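Local structure of malyl-CoA lyase/beta-methylmalyl-CoA lyase (Methylobacterium extorquens, 5UGR) at residues Ser307-Met310 against Ala311-Leu314. The protein is a magnesium-binding lyase of the HpcH/HpaI aldolase/citrate lyase family, built on a TIM barrel and assembled from six chains. Residues are numbered along the deposited sequence; the frame is centred on the assembly and turned at random. Where two conformers were deposited one is given.
Sequences SIRM and AEAL
Glu312 N donates to Ile308 O at 2.9 Å, and three like i to i+4 bonds run from Ala311 N to Ser307 O, Ala313 N to Arg309 O and Leu314 N to Met310 O (3.0 Å). Four successive bonds of this kind hold about two turns of regular alpha helix. Between side chains, Ile308 and Glu312 lie alongside each other one turn apart: with chi1 at -71° Ile308 swings CG1 beside the backbone N and leaves CG2 on the side of Glu312, 4.0 Å from OE2, while Glu312 CG passes 3.4 Å from Ile308 O. Both side chains also touch Met285. This segment belongs to helix 305-322, which follows the eight-stranded barrel in the chain and packs on helix 272-291. There the small methyl of buried Ala311 touches Ile281, a size that suits a close helix-helix approach. Leu314, in the conformer given, touches Glu274 of that helix and Pro270 in the loop before it. The polar ends of Arg309 and Ser307 find partners outside these turns. Arg309 NE stays 5.6 Å from Glu312 OE1, too far for a salt bridge, and Arg309 NH1 instead hydrogen-bonds Ile6 O; Ser307 OG hydrogen-bonds Asp304 OD1 near the helix start. Met310, with its unbranched thioether chain, suits an interface: it packs on Ala170 of a second subunit.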
loop_
_atom_site.group_PDB
_atom_site.type_symbol
_atom_site.label_atom_id
_atom_site.label_comp_id
_atom_site.label_asym_id
_atom_site.label_seq_id
_atom_site.Cartn_x
_atom_site.Cartn_y
_atom_site.Cartn_z
ATOM N N SER A 307 25.205 13.633 -0.564
ATOM C CA SER A 307 26.288 14.083 0.321
ATOM C C SER A 307 26.514 15.608 0.200
ATOM O O SER A 307 26.713 16.316 1.231
ATOM C CB SER A 307 27.553 13.305 0.035
ATOM O OG SER A 307 27.375 11.913 0.267
ATOM N N ILE A 308 26.415 16.123 -1.049
ATOM C CA ILE A 308 26.462 17.592 -1.286
ATOM C C ILE A 308 25.334 18.253 -0.506
ATOM O O ILE A 308 25.563 19.272 0.141
ATOM C CB ILE A 308 26.368 17.913 -2.795
ATOM C CG1 ILE A 308 27.695 17.484 -3.460
ATOM C CG2 ILE A 308 25.985 19.359 -3.056
ATOM C CD1 ILE A 308 27.643 17.366 -4.982
ATOM N N ARG A 309 24.101 17.713 -0.619
ATOM C CA ARG A 309 22.978 18.311 0.081
ATOM C C ARG A 309 23.133 18.327 1.583
ATOM O O ARG A 309 22.769 19.329 2.233
ATOM C CB ARG A 309 21.640 17.726 -0.383
ATOM C CG ARG A 309 21.334 18.004 -1.834
ATOM C CD ARG A 309 20.089 17.332 -2.389
ATOM N NE ARG A 309 19.701 17.920 -3.680
ATOM C CZ ARG A 309 18.494 17.846 -4.201
ATOM N NH1 ARG A 309 17.514 17.136 -3.592
ATOM N NH2 ARG A 309 18.291 18.435 -5.364
ATOM N N MET A 310 23.718 17.265 2.149
ATOM C CA MET A 310 24.056 17.265 3.572
ATOM C C MET A 310 25.067 18.317 3.933
ATOM O O MET A 310 24.968 18.945 4.985
ATOM C CB MET A 310 24.535 15.898 4.042
ATOM C CG MET A 310 23.476 14.851 3.957
ATOM S SD MET A 310 23.878 13.300 4.831
ATOM C CE MET A 310 23.586 13.795 6.556
ATOM N N ALA A 311 26.058 18.511 3.075
ATOM C CA ALA A 311 27.095 19.503 3.324
ATOM C C ALA A 311 26.523 20.919 3.293
ATOM O O ALA A 311 26.822 21.730 4.175
ATOM C CB ALA A 311 28.210 19.358 2.310
ATOM N N GLU A 312 25.655 21.174 2.322
ATOM C CA GLU A 312 25.022 22.484 2.232
ATOM C C GLU A 312 24.204 22.786 3.503
ATOM O O GLU A 312 24.259 23.896 4.030
ATOM C CB GLU A 312 24.136 22.574 0.988
ATOM C CG GLU A 312 24.892 22.608 -0.313
ATOM C CD GLU A 312 24.036 22.525 -1.561
ATOM O OE1 GLU A 312 22.949 21.900 -1.492
ATOM O OE2 GLU A 312 24.507 23.032 -2.615
ATOM N N ALA A 313 23.477 21.768 4.003
ATOM C CA ALA A 313 22.651 21.948 5.215
ATOM C C ALA A 313 23.536 22.230 6.445
ATOM O O ALA A 313 23.241 23.176 7.259
ATOM C CB ALA A 313 21.749 20.728 5.441
ATOM N N LEU A 314 24.632 21.477 6.570
ATOM C CA LEU A 314 25.515 21.675 7.719
ATOM C C LEU A 314 26.137 23.069 7.714
ATOM O O LEU A 314 26.270 23.699 8.776
ATOM C CB LEU A 314 26.603 20.625 7.795
ATOM C CG LEU A 314 27.544 20.734 8.999
ATOM C CD1 LEU A 314 26.767 20.620 10.299
ATOM C CD2 LEU A 314 28.600 19.650 8.873
#